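Local atomic coordinates of 2-hydroxyisobutyryl-CoA synthetase (Aquincola tertiaricarbonis, PDB entry 6HDW), a protein that belongs to the ANL superfamily of AMP-binding enzymes, which have a large N-terminal domain and a smaller, mobile C-terminal domain. Residues 253-258 against 272-277; 343-348 against 365-370; 372-377 against 404-409. One frame throughout, in Å; residues are numbered along the deposited sequence.

Contact 1. Residues 253-258 against 272-277; sequences PGASVP and VYDCGS. With 8LE ([[(2~{R},3~{S},4~{R},5~{R})-5-(6-aminopurin-9-yl)-3,4-bis(oxidanyl)oxolan-2-yl]methoxy-oxidanyl-phosphoryl] 2-methyl-2-oxidanyl-propanoate), chain B.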
loop_
_atom_site.group_PDB
_atom_site.type_symbol
_atom_site.label_atom_id
_atom_site.label_comp_id
_atom_site.label_asym_id
_atom_site.label_seq_id
_atom_site.Cartn_x
_atom_site.Cartn_y
_atom_site.Cartn_z
ATOM N N PRO A 253 4.981 4.151 -21.290
ATOM C CA PRO A 253 4.163 4.019 -22.509
ATOM C C PRO A 253 3.605 2.599 -22.613
ATOM O O PRO A 253 4.179 1.662 -22.045
ATOM C CB PRO A 253 5.157 4.306 -23.647
ATOM C CG PRO A 253 6.374 4.884 -22.988
ATOM C CD PRO A 253 6.413 4.269 -21.633
ATOM N N GLY A 254 2.488 2.463 -23.318
ATOM C CA GLY A 254 1.831 1.178 -23.513
ATOM C C GLY A 254 0.370 1.314 -23.875
ATOM O O GLY A 254 -0.081 0.714 -24.849
ATOM N N ALA A 255 -0.363 2.137 -23.108
ATOM C CA ALA A 255 -1.799 2.386 -23.259
ATOM C C ALA A 255 -2.182 3.195 -24.516
ATOM O O ALA A 255 -3.356 3.206 -24.908
ATOM C CB ALA A 255 -2.349 3.032 -21.999
ATOM N N SER A 256 -1.196 3.842 -25.153
ATOM C CA SER A 256 -1.367 4.564 -26.419
ATOM C C SER A 256 -0.439 3.976 -27.493
ATOM O O SER A 256 -0.265 4.558 -28.568
ATOM C CB SER A 256 -1.140 6.059 -26.238
ATOM O OG SER A 256 -2.242 6.618 -25.545
ATOM N N VAL A 257 0.130 2.797 -27.196
ATOM C CA VAL A 257 0.999 2.052 -28.101
ATOM C C VAL A 257 0.098 1.056 -28.889
ATOM O O VAL A 257 -0.566 0.218 -28.273
ATOM C CB VAL A 257 2.206 1.407 -27.351
ATOM C CG1 VAL A 257 2.960 0.424 -28.233
ATOM C CG2 VAL A 257 3.157 2.479 -26.817
ATOM N N PRO A 258 0.028 1.212 -30.239
ATOM C CA PRO A 258 -0.875 0.382 -31.077
ATOM C C PRO A 258 -1.083 -1.104 -30.706
ATOM O O PRO A 258 -2.205 -1.464 -30.335
ATOM C CB PRO A 258 -0.260 0.510 -32.467
ATOM C CG PRO A 258 0.315 1.887 -32.475
ATOM C CD PRO A 258 0.735 2.216 -31.063
ATOM N N VAL A 272 -9.207 0.351 -22.702
ATOM C CA VAL A 272 -7.938 0.755 -22.107
ATOM C C VAL A 272 -7.804 2.271 -22.161
ATOM O O VAL A 272 -8.035 2.873 -23.206
ATOM C CB VAL A 272 -6.720 0.005 -22.729
ATOM C CG1 VAL A 272 -5.402 0.721 -22.432
ATOM C CG2 VAL A 272 -6.661 -1.440 -22.235
ATOM N N TYR A 273 -7.433 2.884 -21.031
ATOM C CA TYR A 273 -7.234 4.327 -20.976
ATOM C C TYR A 273 -5.843 4.678 -20.548
ATOM O O TYR A 273 -5.318 4.105 -19.590
ATOM C CB TYR A 273 -8.271 5.026 -20.077
ATOM C CG TYR A 273 -9.689 4.824 -20.548
ATOM C CD1 TYR A 273 -10.089 5.246 -21.815
ATOM C CD2 TYR A 273 -10.621 4.166 -19.754
ATOM C CE1 TYR A 273 -11.386 5.029 -22.271
ATOM C CE2 TYR A 273 -11.925 3.949 -20.200
ATOM C CZ TYR A 273 -12.305 4.393 -21.455
ATOM O OH TYR A 273 -13.583 4.187 -21.902
ATOM N N ASP A 274 -5.264 5.652 -21.254
ATOM C CA ASP A 274 -3.949 6.207 -20.982
ATOM C C ASP A 274 -4.112 7.462 -20.113
ATOM O O ASP A 274 -4.997 8.283 -20.369
ATOM C CB ASP A 274 -3.256 6.569 -22.303
ATOM C CG ASP A 274 -1.758 6.804 -22.223
ATOM O OD1 ASP A 274 -1.118 6.274 -21.286
ATOM O OD2 ASP A 274 -1.209 7.437 -23.150
ATOM N N CYS A 275 -3.276 7.574 -19.070
ATOM C CA CYS A 275 -3.183 8.722 -18.167
ATOM C C CYS A 275 -1.782 8.774 -17.569
ATOM O O CYS A 275 -1.023 7.829 -17.741
ATOM C CB CYS A 275 -4.272 8.713 -17.089
ATOM S SG CYS A 275 -4.039 7.490 -15.775
ATOM N N GLY A 276 -1.445 9.870 -16.896
ATOM C CA GLY A 276 -0.173 9.995 -16.203
ATOM C C GLY A 276 0.882 10.911 -16.777
ATOM O O GLY A 276 1.370 10.697 -17.889
ATOM N N SER A 277 1.282 11.907 -15.971
ATOM C CA SER A 277 2.371 12.832 -16.259
ATOM C C SER A 277 3.573 12.389 -15.408
ATOM O O SER A 277 4.273 11.461 -15.793
ATOM C CB SER A 277 1.964 14.276 -15.971
ATOM O OG SER A 277 1.486 14.427 -14.647
HETATM C C2 8LE B . 4.273 7.414 -21.201
HETATM C CAA 8LE B . 2.668 8.640 -11.019
HETATM C CAZ 8LE B . 2.980 8.174 -12.453
HETATM C CAB 8LE B . 2.447 9.199 -13.471
HETATM O OAF 8LE B . 2.309 6.945 -12.696
HETATM C CAS 8LE B . 4.506 7.955 -12.616
HETATM O OAD 8LE B . 4.950 6.872 -12.990
HETATM O OAQ 8LE B . 5.295 9.022 -12.291
HETATM P PBC 8LE B . 6.921 8.998 -12.047
HETATM O OAI 8LE B . 7.285 7.766 -11.106
HETATM O OAE 8LE B . 7.368 10.309 -11.522
HETATM O "O5'" 8LE B . 7.563 8.740 -13.464
HETATM C "C5'" 8LE B . 7.169 9.640 -14.492
HETATM C "C4'" 8LE B . 7.747 9.171 -15.800
HETATM O "O4'" 8LE B . 7.107 7.921 -16.159
HETATM C "C3'" 8LE B . 7.318 10.154 -16.817
HETATM O "O3'" 8LE B . 8.292 11.200 -16.897
HETATM C "C2'" 8LE B . 7.283 9.289 -18.078
HETATM O "O2'" 8LE B . 8.610 9.028 -18.625
HETATM C "C1'" 8LE B . 6.707 7.997 -17.545
HETATM N N9 8LE B . 5.218 7.944 -17.698
HETATM C C8 8LE B . 4.277 8.074 -16.755
HETATM N N7 8LE B . 3.089 7.960 -17.339
HETATM C C5 8LE B . 3.282 7.777 -18.650
HETATM C C4 8LE B . 4.609 7.770 -18.869
HETATM N N3 8LE B . 5.122 7.577 -20.107
HETATM N N1 8LE B . 2.899 7.425 -20.945
HETATM C C6 8LE B . 2.445 7.584 -19.688
HETATM N N6 8LE B . 1.140 7.576 -19.447
HETATM O O HOH W 1 0.647 4.196 -21.003
#

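Contact 2. Residues 343-348 against 365-370; sequences GDLTLW and GIFGRI. With 8LE ([[(2~{R},3~{S},4~{R},5~{R})-5-(6-aminopurin-9-yl)-3,4-bis(oxidanyl)oxolan-2-yl]methoxy-oxidanyl-phosphoryl] 2-methyl-2-oxidanyl-propanoate), chain B.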
loop_
_atom_site.group_PDB
_atom_site.type_symbol
_atom_site.label_atom_id
_atom_site.label_comp_id
_atom_site.label_asym_id
_atom_site.label_seq_id
_atom_site.Cartn_x
_atom_site.Cartn_y
_atom_site.Cartn_z
ATOM N N GLY A 343 11.223 15.885 -19.435
ATOM C CA GLY A 343 12.311 15.197 -20.121
ATOM C C GLY A 343 11.781 14.094 -21.022
ATOM O O GLY A 343 12.542 13.248 -21.494
ATOM N N ASP A 344 10.462 14.107 -21.270
ATOM C CA ASP A 344 9.763 13.127 -22.093
ATOM C C ASP A 344 9.513 13.684 -23.469
ATOM O O ASP A 344 9.667 14.885 -23.665
ATOM C CB ASP A 344 8.430 12.744 -21.435
ATOM C CG ASP A 344 8.588 12.092 -20.083
ATOM O OD1 ASP A 344 9.374 11.125 -19.980
ATOM O OD2 ASP A 344 7.910 12.529 -19.136
ATOM N N LEU A 345 9.124 12.816 -24.424
ATOM C CA LEU A 345 8.799 13.226 -25.781
ATOM C C LEU A 345 7.343 12.896 -26.081
ATOM O O LEU A 345 6.854 11.816 -25.724
ATOM C CB LEU A 345 9.737 12.567 -26.813
ATOM C CG LEU A 345 9.721 13.173 -28.214
ATOM C CD1 LEU A 345 10.449 14.509 -28.251
ATOM C CD2 LEU A 345 10.317 12.222 -29.220
ATOM N N THR A 346 6.653 13.840 -26.726
ATOM C CA THR A 346 5.256 13.703 -27.133
ATOM C C THR A 346 4.988 14.538 -28.395
ATOM O O THR A 346 5.887 15.196 -28.911
ATOM C CB THR A 346 4.323 14.087 -25.964
ATOM O OG1 THR A 346 3.003 13.661 -26.274
ATOM C CG2 THR A 346 4.322 15.586 -25.679
ATOM N N LEU A 347 3.740 14.519 -28.854
ATOM C CA LEU A 347 3.194 15.291 -29.960
ATOM C C LEU A 347 1.821 15.754 -29.478
ATOM O O LEU A 347 1.049 14.941 -28.955
ATOM C CB LEU A 347 3.047 14.424 -31.224
ATOM C CG LEU A 347 2.623 15.164 -32.505
ATOM C CD1 LEU A 347 3.332 14.603 -33.715
ATOM C CD2 LEU A 347 1.117 15.101 -32.722
ATOM N N TRP A 348 1.518 17.048 -29.661
ATOM C CA TRP A 348 0.229 17.600 -29.253
ATOM C C TRP A 348 -0.540 18.218 -30.421
ATOM O O TRP A 348 0.064 18.738 -31.357
ATOM C CB TRP A 348 0.356 18.570 -28.053
ATOM C CG TRP A 348 0.953 19.939 -28.292
ATOM C CD1 TRP A 348 1.759 20.332 -29.324
ATOM C CD2 TRP A 348 0.864 21.060 -27.404
ATOM N NE1 TRP A 348 2.134 21.647 -29.158
ATOM C CE2 TRP A 348 1.610 22.114 -27.980
ATOM C CE3 TRP A 348 0.244 21.271 -26.157
ATOM C CZ2 TRP A 348 1.733 23.367 -27.364
ATOM C CZ3 TRP A 348 0.356 22.514 -25.559
ATOM C CH2 TRP A 348 1.095 23.544 -26.157
ATOM N N GLY A 365 -0.083 9.601 -27.047
ATOM C CA GLY A 365 0.378 9.626 -25.668
ATOM C C GLY A 365 1.798 10.149 -25.593
ATOM O O GLY A 365 2.169 11.071 -26.328
ATOM N N ILE A 366 2.609 9.530 -24.733
ATOM C CA ILE A 366 3.996 9.906 -24.491
ATOM C C ILE A 366 4.892 8.746 -24.933
ATOM O O ILE A 366 4.686 7.604 -24.513
ATOM C CB ILE A 366 4.185 10.395 -23.016
ATOM C CG1 ILE A 366 3.390 11.701 -22.768
ATOM C CG2 ILE A 366 5.670 10.555 -22.628
ATOM C CD1 ILE A 366 3.062 12.032 -21.293
ATOM N N PHE A 367 5.847 9.052 -25.833
ATOM C CA PHE A 367 6.739 8.091 -26.485
ATOM C C PHE A 367 7.785 7.484 -25.576
ATOM O O PHE A 367 8.182 6.343 -25.782
ATOM C CB PHE A 367 7.399 8.713 -27.724
ATOM C CG PHE A 367 6.458 9.462 -28.642
ATOM C CD1 PHE A 367 5.290 8.866 -29.107
ATOM C CD2 PHE A 367 6.757 10.749 -29.067
ATOM C CE1 PHE A 367 4.425 9.556 -29.959
ATOM C CE2 PHE A 367 5.891 11.439 -29.921
ATOM C CZ PHE A 367 4.726 10.842 -30.354
ATOM N N GLY A 368 8.225 8.249 -24.592
ATOM C CA GLY A 368 9.236 7.827 -23.634
ATOM C C GLY A 368 10.061 8.997 -23.159
ATOM O O GLY A 368 9.806 10.138 -23.555
ATOM N N ARG A 369 11.053 8.713 -22.303
ATOM C CA ARG A 369 11.980 9.705 -21.752
ATOM C C ARG A 369 13.109 9.903 -22.779
ATOM O O ARG A 369 13.634 8.917 -23.301
ATOM C CB ARG A 369 12.526 9.205 -20.401
ATOM C CG ARG A 369 13.137 10.287 -19.532
ATOM C CD ARG A 369 13.028 9.937 -18.062
ATOM N NE ARG A 369 12.116 10.834 -17.347
ATOM C CZ ARG A 369 11.571 10.558 -16.164
ATOM N NH1 ARG A 369 11.828 9.403 -15.558
ATOM N NH2 ARG A 369 10.755 11.430 -15.583
ATOM N N ILE A 370 13.449 11.168 -23.097
ATOM C CA ILE A 370 14.493 11.528 -24.070
ATOM C C ILE A 370 15.829 10.815 -23.762
ATOM O O ILE A 370 16.469 10.314 -24.688
ATOM C CB ILE A 370 14.635 13.076 -24.218
ATOM C CG1 ILE A 370 13.335 13.690 -24.807
ATOM C CG2 ILE A 370 15.861 13.470 -25.067
ATOM C CD1 ILE A 370 13.148 15.208 -24.606
HETATM C C2 8LE B . 4.273 7.414 -21.201
HETATM C CAA 8LE B . 2.668 8.640 -11.019
HETATM C CAZ 8LE B . 2.980 8.174 -12.453
HETATM C CAB 8LE B . 2.447 9.199 -13.471
HETATM O OAF 8LE B . 2.309 6.945 -12.696
HETATM C CAS 8LE B . 4.506 7.955 -12.616
HETATM O OAD 8LE B . 4.950 6.872 -12.990
HETATM O OAQ 8LE B . 5.295 9.022 -12.291
HETATM P PBC 8LE B . 6.921 8.998 -12.047
HETATM O OAI 8LE B . 7.285 7.766 -11.106
HETATM O OAE 8LE B . 7.368 10.309 -11.522
HETATM O "O5'" 8LE B . 7.563 8.740 -13.464
HETATM C "C5'" 8LE B . 7.169 9.640 -14.492
HETATM C "C4'" 8LE B . 7.747 9.171 -15.800
HETATM O "O4'" 8LE B . 7.107 7.921 -16.159
HETATM C "C3'" 8LE B . 7.318 10.154 -16.817
HETATM O "O3'" 8LE B . 8.292 11.200 -16.897
HETATM C "C2'" 8LE B . 7.283 9.289 -18.078
HETATM O "O2'" 8LE B . 8.610 9.028 -18.625
HETATM C "C1'" 8LE B . 6.707 7.997 -17.545
HETATM N N9 8LE B . 5.218 7.944 -17.698
HETATM C C8 8LE B . 4.277 8.074 -16.755
HETATM N N7 8LE B . 3.089 7.960 -17.339
HETATM C C5 8LE B . 3.282 7.777 -18.650
HETATM C C4 8LE B . 4.609 7.770 -18.869
HETATM N N3 8LE B . 5.122 7.577 -20.107
HETATM N N1 8LE B . 2.899 7.425 -20.945
HETATM C C6 8LE B . 2.445 7.584 -19.688
HETATM N N6 8LE B . 1.140 7.576 -19.447
HETATM O O HOH W 2 1.010 12.117 -28.647
#

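Contact 3. Residues 372-377 against 404-409; sequences DMFTIR and ITRESA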
loop_
_atom_site.group_PDB
_atom_site.type_symbol
_atom_site.label_atom_id
_atom_site.label_comp_id
_atom_site.label_asym_id
_atom_site.label_seq_id
_atom_site.Cartn_x
_atom_site.Cartn_y
_atom_site.Cartn_z
ATOM N N ASP A 372 16.307 7.890 -22.441
ATOM C CA ASP A 372 16.191 6.461 -22.733
ATOM C C ASP A 372 16.451 6.128 -24.220
ATOM O O ASP A 372 16.775 4.974 -24.542
ATOM C CB ASP A 372 14.847 5.898 -22.240
ATOM C CG ASP A 372 14.642 5.934 -20.727
ATOM O OD1 ASP A 372 15.589 6.327 -20.003
ATOM O OD2 ASP A 372 13.531 5.569 -20.267
ATOM N N MET A 373 16.351 7.147 -25.109
ATOM C CA MET A 373 16.610 7.015 -26.545
ATOM C C MET A 373 18.090 6.652 -26.815
ATOM O O MET A 373 18.996 7.174 -26.159
ATOM C CB MET A 373 16.217 8.315 -27.282
ATOM C CG MET A 373 16.534 8.317 -28.778
ATOM S SD MET A 373 17.565 9.713 -29.318
ATOM C CE MET A 373 19.179 9.110 -28.940
ATOM N N PHE A 374 18.318 5.767 -27.791
ATOM C CA PHE A 374 19.650 5.346 -28.227
ATOM C C PHE A 374 19.760 5.524 -29.744
ATOM O O PHE A 374 18.746 5.706 -30.419
ATOM C CB PHE A 374 19.969 3.905 -27.778
ATOM C CG PHE A 374 18.904 2.882 -28.112
ATOM C CD1 PHE A 374 18.921 2.208 -29.326
ATOM C CD2 PHE A 374 17.889 2.591 -27.207
ATOM C CE1 PHE A 374 17.924 1.281 -29.642
ATOM C CE2 PHE A 374 16.894 1.663 -27.522
ATOM C CZ PHE A 374 16.913 1.020 -28.739
ATOM N N THR A 375 20.984 5.502 -30.275
ATOM C CA THR A 375 21.210 5.696 -31.705
ATOM C C THR A 375 21.988 4.529 -32.331
ATOM O O THR A 375 22.989 4.073 -31.775
ATOM C CB THR A 375 21.856 7.084 -31.944
ATOM O OG1 THR A 375 20.944 8.090 -31.495
ATOM C CG2 THR A 375 22.192 7.350 -33.412
ATOM N N ILE A 376 21.495 4.046 -33.486
ATOM C CA ILE A 376 22.122 3.003 -34.301
ATOM C C ILE A 376 22.237 3.554 -35.729
ATOM O O ILE A 376 21.212 3.847 -36.351
ATOM C CB ILE A 376 21.389 1.631 -34.215
ATOM C CG1 ILE A 376 21.567 1.006 -32.821
ATOM C CG2 ILE A 376 21.885 0.653 -35.303
ATOM C CD1 ILE A 376 20.388 0.521 -32.244
ATOM N N ARG A 377 23.494 3.744 -36.210
ATOM C CA ARG A 377 23.853 4.274 -37.534
ATOM C C ARG A 377 23.070 5.556 -37.919
ATOM O O ARG A 377 22.393 5.604 -38.953
ATOM C CB ARG A 377 23.751 3.185 -38.616
ATOM C CG ARG A 377 25.009 2.328 -38.722
ATOM C CD ARG A 377 25.021 1.449 -39.964
ATOM N NE ARG A 377 25.011 2.225 -41.209
ATOM C CZ ARG A 377 26.099 2.631 -41.859
ATOM N NH1 ARG A 377 27.308 2.342 -41.391
ATOM N NH2 ARG A 377 25.987 3.332 -42.979
ATOM N N ILE A 404 22.213 -2.746 -25.512
ATOM C CA ILE A 404 22.929 -1.606 -26.095
ATOM C C ILE A 404 24.217 -1.261 -25.357
ATOM O O ILE A 404 24.534 -1.851 -24.322
ATOM C CB ILE A 404 22.014 -0.339 -26.246
ATOM C CG1 ILE A 404 21.614 0.258 -24.875
ATOM C CG2 ILE A 404 20.797 -0.583 -27.147
ATOM C CD1 ILE A 404 21.361 1.772 -24.876
ATOM N N THR A 405 24.943 -0.277 -25.903
ATOM C CA THR A 405 26.155 0.314 -25.339
ATOM C C THR A 405 26.161 1.816 -25.635
ATOM O O THR A 405 25.866 2.229 -26.760
ATOM C CB THR A 405 27.442 -0.445 -25.745
ATOM O OG1 THR A 405 28.503 -0.036 -24.884
ATOM C CG2 THR A 405 27.839 -0.246 -27.215
ATOM N N ARG A 406 26.431 2.631 -24.623
ATOM C CA ARG A 406 26.485 4.075 -24.841
ATOM C C ARG A 406 27.933 4.576 -24.817
ATOM O O ARG A 406 28.182 5.759 -25.049
ATOM C CB ARG A 406 25.544 4.833 -23.887
ATOM C CG ARG A 406 24.082 4.757 -24.343
ATOM C CD ARG A 406 23.143 5.551 -23.456
ATOM N NE ARG A 406 21.789 5.611 -24.010
ATOM C CZ ARG A 406 20.717 5.074 -23.438
ATOM N NH1 ARG A 406 20.823 4.434 -22.279
ATOM N NH2 ARG A 406 19.530 5.173 -24.018
ATOM N N GLU A 407 28.887 3.645 -24.617
ATOM C CA GLU A 407 30.329 3.907 -24.574
ATOM C C GLU A 407 30.959 3.939 -25.978
ATOM O O GLU A 407 31.999 4.574 -26.172
ATOM C CB GLU A 407 31.035 2.881 -23.670
ATOM C CG GLU A 407 30.814 3.136 -22.187
ATOM C CD GLU A 407 31.025 1.931 -21.292
ATOM O OE1 GLU A 407 32.196 1.615 -20.983
ATOM O OE2 GLU A 407 30.013 1.325 -20.871
ATOM N N SER A 408 30.324 3.256 -26.946
ATOM C CA SER A 408 30.762 3.200 -28.344
ATOM C C SER A 408 29.555 3.241 -29.289
ATOM O O SER A 408 28.457 2.829 -28.894
ATOM C CB SER A 408 31.607 1.954 -28.600
ATOM O OG SER A 408 30.932 0.761 -28.233
ATOM N N ALA A 409 29.757 3.748 -30.526
ATOM C CA ALA A 409 28.706 3.842 -31.550
ATOM C C ALA A 409 28.246 2.447 -31.993
ATOM O O ALA A 409 29.078 1.560 -32.209
ATOM C CB ALA A 409 29.203 4.643 -32.745
#

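Contact 1. Residues 253-258 against 272-277
The carboxylate of Asp274 is approached on one side by Ser256 and Ala255 and on the other by the adenine amino group of 8LE. Ser256 OG donates a hydrogen bond of 2.7 Å to Asp274 OD2, arriving from above the carboxylate plane, 43° out of it. On the same side Ala255 CB packs 3.5 Å from Asp274 OD1. From the opposite side, tilted from the plane, 8LE N6 donates to Asp274 OD1 at 3.2 Å, with an N-H...O angle of 153°. The adenine lies between Pro253 and the backbone of Gly276. Pro253 N stands over one face, 3.3 Å from 8LE C2, while Gly276 O comes over the other, beyond the ring margin, 3.3 Å from 8LE N7. At the edge, close to the ring plane, 8LE N6 donates to Cys275 O at 2.8 Å, so two acceptors grip the amino nitrogen.

The two segments belong to a beta-alpha-beta unit of the AMP-binding domain. Residues 253-258 form the loop, with a type I turn from Gly254 to Val257, between strand 246-249 and helix 258-268; the chain returns along strand 271-274, at the border of the parallel sheet, and runs on past the amino edge of the adenine to the face opposite Pro253. Asp274 has CG anti to its backbone N (chi1 -164°), which carries the carboxylate off the strand, between the turn and the adenine amino group. There a water bridges the segments, accepting from Ala255 N and donating to Asp274 OD1 at 2.7 Å. The apolar end of the contact is made by the methyl of Ala255, which meets Val272 CG1 at 3.9 Å. Phe249 touches both of these side chains, and Val272 also packs on Lys261 and Ile264 of helix 258-268.

Contact 2. Residues 343-348 against 365-370
Asp344 projects from strand 340-347 past Ile366 to the ribose of 8LE, at the border of an antiparallel sheet where strand 366-369, weakly bonded, forms the last strand. Its CB rests 3.7 Å from Ile366 CG2. With CG anti to the carbonyl carbon (chi1 -62°), the carboxylate then faces the sugar and takes one hydroxyl on each oxygen: 8LE O2' donates to Asp344 OD1 at 2.6 Å, and 8LE O3' to Asp344 OD2 at 2.6 Å. This two-point grip fixes the rotation of the carboxylate. Asp344 OD1 also forms a long salt bridge, 3.8 Å, with Arg369 NE, well out of the guanidinium plane and so a matter of charge alone. The ribose hydroxyls lie over one face of that guanidinium, with Arg369 NH2 2.8 Å from 8LE O3'.

Backbone bonds join the strands: Leu345 N donates to Gly368 O, Phe367 N to Leu345 O, and Ile370 N to Gly343 O at 2.8 Å. Away from the nucleotide, Leu345 and Phe367 pack together, with Leu345 CG at the ring edge and CD2 of Leu345 3.9 Å from CD2 of Phe367. Leu347 CB touches the far end of the ring, at CZ. Gly365 O accepts from Thr346 OG1 at 2.7 Å, the donor tilted 34° from the carbonyl plane, and from a water that also donates to Leu347 O.

Contact 3. Residues 372-377 against 404-409
Arg406 NH2 reaches two successive backbone carbonyls of the 372-377 segment. Its sounder bond goes to Met373 O at 3.0 Å, with an N-H...O angle of 158°; the acceptor lies near the guanidinium plane, but the donor stands well above the carbonyl plane of Met373. The bond from Arg406 NH2 to Asp372 O, though shorter at 2.8 Å, is bent and weak. An extended chain from CG to NE brings the guanidinium this far, and Ile404 CD1 covers one of its faces, 3.6 Å above the plane.

Ile404 serves a second flat group as well. Its CG2 sits over the centre of the Phe374 ring, 4.0 Å from the centroid, in a CH-pi contact, while its CD1 meets Phe374 CB at 3.9 Å. Phe374 in turn presents a ring edge to Arg406 NH2.

The contact ties the chain just past the probable hinge of this family to the loop between strands 399-403 and 413-419. Strand 374-376 pairs with strand 379-381, the Phe374 side chain also packs on Pro383 and Ile386 of helix 383-391, and Thr405 packs on helix 474-486.

Overall arrangement
Contacts 1 and 2 are two walls of one nucleotide pocket: 253-258 and 272-277 hold the adenine of 8LE, while 343-348 and 365-370 take its ribose, with Ile366 also against the adenine. Their centres lie 12 Å apart, and they touch directly, Pro253 CB packing 3.4 Å from Ile366 O and Asp274 OD2 lying 3.7 Å from Gly365 CA. Contact 3 stands apart, its centre 19 Å from that of contact 2 and 26 Å from that of contact 1. It follows contact 2 in sequence, since strand 366-369 leads into strand 374-376 through what is probably the interdomain hinge of ANL enzymes. The nearest atoms of the Asp372 side chain and 8LE are about 6 Å apart.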